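Local coordinates for protein heat-inducible transcription repressor HrcA (Thermotoga maritima, PDB 1STZ) that probably represses class I heat-shock operons, those encoding the GrpE-DnaK-DnaJ and GroEL-GroES chaperones, as a DNA-binding transcriptional regulator, at residues 67-72 with 78-83. Sequence-based numbering, arbitrary orientation.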
ATOM      1  N   TYR A  67      18.955 -36.021  -4.532  1.00 19.41           N
ATOM      2  CA  TYR A  67      18.136 -34.823  -4.742  1.00 19.34           C
ATOM      3  C   TYR A  67      16.734 -34.945  -4.158  1.00 19.41           C
ATOM      4  O   TYR A  67      16.100 -33.928  -3.853  1.00 20.07           O
ATOM      5  CB  TYR A  67      18.029 -34.504  -6.241  1.00 19.04           C
ATOM      6  CG  TYR A  67      19.309 -33.950  -6.830  1.00 18.71           C
ATOM      7  CD1 TYR A  67      20.077 -34.689  -7.723  1.00 17.92           C
ATOM      8  CD2 TYR A  67      19.761 -32.690  -6.467  1.00 18.58           C
ATOM      9  CE1 TYR A  67      21.253 -34.170  -8.248  1.00 18.85           C
ATOM     10  CE2 TYR A  67      20.935 -32.168  -6.988  1.00 18.95           C
ATOM     11  CZ  TYR A  67      21.667 -32.901  -7.869  1.00 19.87           C
ATOM     12  OH  TYR A  67      22.825 -32.363  -8.360  1.00 22.22           O
ATOM     13  N   ILE A  68      16.259 -36.185  -4.015  1.00 19.26           N
ATOM     14  CA  ILE A  68      14.914 -36.481  -3.524  1.00 18.85           C
ATOM     15  C   ILE A  68      14.895 -37.772  -2.709  1.00 18.90           C
ATOM     16  O   ILE A  68      15.778 -38.613  -2.848  1.00 18.82           O
ATOM     17  CB  ILE A  68      13.932 -36.611  -4.697  1.00 18.89           C
ATOM     18  CG1 ILE A  68      14.329 -37.764  -5.633  1.00 19.31           C
ATOM     19  CG2 ILE A  68      13.838 -35.305  -5.474  1.00 19.26           C
ATOM     20  CD1 ILE A  68      13.296 -38.044  -6.740  1.00 20.58           C
ATOM     21  N   TYR A  69      13.875 -37.938  -1.876  1.00 18.76           N
ATOM     22  CA  TYR A  69      13.678 -39.182  -1.133  1.00 18.74           C
ATOM     23  C   TYR A  69      12.232 -39.669  -1.165  1.00 18.85           C
ATOM     24  O   TYR A  69      11.331 -38.935  -1.497  1.00 18.02           O
ATOM     25  CB  TYR A  69      14.161 -39.034   0.322  1.00 18.66           C
ATOM     26  CG  TYR A  69      13.269 -38.243   1.255  1.00 18.49           C
ATOM     27  CD1 TYR A  69      12.365 -38.878   2.089  1.00 20.13           C
ATOM     28  CD2 TYR A  69      13.365 -36.849   1.337  1.00 20.83           C
ATOM     29  CE1 TYR A  69      11.559 -38.147   2.966  1.00 20.83           C
ATOM     30  CE2 TYR A  69      12.567 -36.113   2.211  1.00 19.32           C
ATOM     31  CZ  TYR A  69      11.677 -36.766   3.014  1.00 20.23           C
ATOM     32  OH  TYR A  69      10.897 -36.043   3.861  1.00 24.25           O
ATOM     33  N   GLN A  70      12.042 -40.924  -0.777  1.00 19.84           N
ATOM     34  CA  GLN A  70      10.732 -41.551  -0.731  1.00 20.76           C
ATOM     35  C   GLN A  70      10.285 -41.677   0.729  1.00 21.41           C
ATOM     36  O   GLN A  70      10.857 -42.468   1.473  1.00 21.32           O
ATOM     37  CB  GLN A  70      10.799 -42.927  -1.395  1.00 20.44           C
ATOM     38  CG  GLN A  70       9.493 -43.675  -1.365  1.00 20.96           C
ATOM     39  CD  GLN A  70       9.586 -45.085  -1.900  1.00 21.35           C
ATOM     40  OE1 GLN A  70       8.635 -45.572  -2.496  1.00 22.16           O
ATOM     41  NE2 GLN A  70      10.716 -45.750  -1.672  1.00 22.33           N
ATOM     42  N   PRO A  71       9.282 -40.899   1.146  1.00 22.83           N
ATOM     43  CA  PRO A  71       8.787 -40.934   2.539  1.00 23.71           C
ATOM     44  C   PRO A  71       8.580 -42.331   3.153  1.00 24.81           C
ATOM     45  O   PRO A  71       9.368 -42.725   4.028  1.00 26.12           O
ATOM     46  CB  PRO A  71       7.469 -40.156   2.460  1.00 23.76           C
ATOM     47  CG  PRO A  71       7.660 -39.224   1.353  1.00 23.13           C
ATOM     48  CD  PRO A  71       8.565 -39.891   0.343  1.00 22.25           C
ATOM     49  N   HIS A  72       7.550 -43.067   2.748  1.00 25.41           N
ATOM     50  CA  HIS A  72       7.353 -44.421   3.253  1.00 25.58           C
ATOM     51  C   HIS A  72       7.260 -45.391   2.072  1.00 25.70           C
ATOM     52  O   HIS A  72       8.278 -45.864   1.567  1.00 25.66           O
ATOM     53  CB  HIS A  72       6.078 -44.537   4.126  1.00 25.93           C
ATOM     54  CG  HIS A  72       5.888 -43.432   5.119  1.00 26.40           C
ATOM     55  ND1 HIS A  72       5.791 -42.105   4.757  1.00 27.80           N
ATOM     56  CD2 HIS A  72       5.707 -43.468   6.461  1.00 27.22           C
ATOM     57  CE1 HIS A  72       5.595 -41.368   5.835  1.00 27.84           C
ATOM     58  NE2 HIS A  72       5.540 -42.171   6.882  1.00 27.25           N
ATOM     59  N   ILE A  78       9.956 -36.507  -2.400  1.00 22.00           N
ATOM     60  CA  ILE A  78      10.053 -35.212  -1.723  1.00 22.06           C
ATOM     61  C   ILE A  78      11.485 -34.706  -1.881  1.00 21.46           C
ATOM     62  O   ILE A  78      12.423 -35.487  -1.736  1.00 21.34           O
ATOM     63  CB  ILE A  78       9.707 -35.397  -0.221  1.00 21.80           C
ATOM     64  CG1 ILE A  78       8.203 -35.580  -0.048  1.00 23.21           C
ATOM     65  CG2 ILE A  78      10.170 -34.207   0.617  1.00 23.06           C
ATOM     66  CD1 ILE A  78       7.777 -35.862   1.398  1.00 24.41           C
ATOM     67  N   PRO A  79      11.676 -33.430  -2.169  1.00 20.99           N
ATOM     68  CA  PRO A  79      13.042 -32.903  -2.271  1.00 21.30           C
ATOM     69  C   PRO A  79      13.842 -33.007  -0.967  1.00 20.62           C
ATOM     70  O   PRO A  79      13.294 -32.835   0.092  1.00 20.07           O
ATOM     71  CB  PRO A  79      12.838 -31.426  -2.649  1.00 21.03           C
ATOM     72  CG  PRO A  79      11.416 -31.123  -2.370  1.00 21.14           C
ATOM     73  CD  PRO A  79      10.665 -32.396  -2.460  1.00 21.34           C
ATOM     74  N   THR A  80      15.120 -33.341  -1.086  1.00 20.64           N
ATOM     75  CA  THR A  80      16.068 -33.188   0.007  1.00 20.28           C
ATOM     76  C   THR A  80      16.539 -31.763   0.066  1.00 19.98           C
ATOM     77  O   THR A  80      16.151 -30.952  -0.760  1.00 20.06           O
ATOM     78  CB  THR A  80      17.273 -34.114  -0.217  1.00 20.29           C
ATOM     79  OG1 THR A  80      17.967 -33.705  -1.391  1.00 20.38           O
ATOM     80  CG2 THR A  80      16.830 -35.560  -0.489  1.00 19.67           C
ATOM     81  N   ASP A  81      17.381 -31.441   1.037  1.00 20.33           N
ATOM     82  CA  ASP A  81      18.003 -30.109   1.087  1.00 20.65           C
ATOM     83  C   ASP A  81      18.824 -29.850  -0.171  1.00 20.67           C
ATOM     84  O   ASP A  81      18.895 -28.723  -0.646  1.00 20.82           O
ATOM     85  CB  ASP A  81      18.879 -29.943   2.329  1.00 20.90           C
ATOM     86  CG  ASP A  81      18.069 -29.887   3.610  1.00 21.51           C
ATOM     87  OD1 ASP A  81      16.835 -29.693   3.522  1.00 26.46           O
ATOM     88  OD2 ASP A  81      18.562 -30.041   4.746  1.00 21.34           O
ATOM     89  N   LYS A  82      19.428 -30.899  -0.722  1.00 20.66           N
ATOM     90  CA  LYS A  82      20.178 -30.775  -1.964  1.00 20.31           C
ATOM     91  C   LYS A  82      19.252 -30.402  -3.129  1.00 19.43           C
ATOM     92  O   LYS A  82      19.576 -29.553  -3.946  1.00 18.63           O
ATOM     93  CB  LYS A  82      20.941 -32.066  -2.255  1.00 20.40           C
ATOM     94  CG  LYS A  82      21.943 -31.928  -3.367  1.00 21.73           C
ATOM     95  CD  LYS A  82      22.508 -33.268  -3.728  1.00 25.05           C
ATOM     96  CE  LYS A  82      23.643 -33.157  -4.719  1.00 26.04           C
ATOM     97  NZ  LYS A  82      24.089 -34.523  -5.116  1.00 27.49           N
ATOM     98  N   GLY A  83      18.088 -31.031  -3.187  1.00 19.16           N
ATOM     99  CA  GLY A  83      17.106 -30.705  -4.203  1.00 19.09           C
ATOM    100  C   GLY A  83      16.530 -29.321  -4.067  1.00 18.46           C
ATOM    101  O   GLY A  83      16.268 -28.658  -5.061  1.00 19.06           O
TER
HETATM  102  O   HOH W   1      25.043 -34.521  -8.301  1.00 61.19           O
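Lys82 lays its extended chain over one face of the Tyr67 ring, with CD 4.2 Å from the ring centroid and NZ 4.4 Å from it in a cation-pi contact. Lys82 CG lies anti to its own N (chi1 -169°), and with the rest of the chain extended this brings the ammonium along the ring to its hydroxyl end; there NZ also bonds Leu65 O. The Tyr67 side chain also touches Leu23 of helix 17-33 and Leu62 of helix 52-64. Replacing Tyr67 by an alanine would probably cost Lys82 this aromatic platform and open a gap against both leucines. At the other end, Ile78 CB sits over the face of the Tyr69 ring, while Ile78 CG2 comes 3.5 Å from Tyr69 CE2. Pro71 CG presses tightly on Ile78 CD1. The backbones of Tyr69 and Ile78 exchange two hydrogen bonds as an antiparallel hydrogen-bonded pair, and nearer Tyr67, Thr80 N reaches Tyr67 O (3.0 Å) from above the carbonyl plane. Thr80 OG1 then N-caps helix 81-94 by accepting from Gly83 N at 3.2 Å, and it also bonds Gly66 O. Further out, Val27 and Tyr30 meet Pro79. Three helices followed by a two-stranded beta hairpin are consistent with a winged-helix DNA-binding domain, in which this hairpin would be the wing.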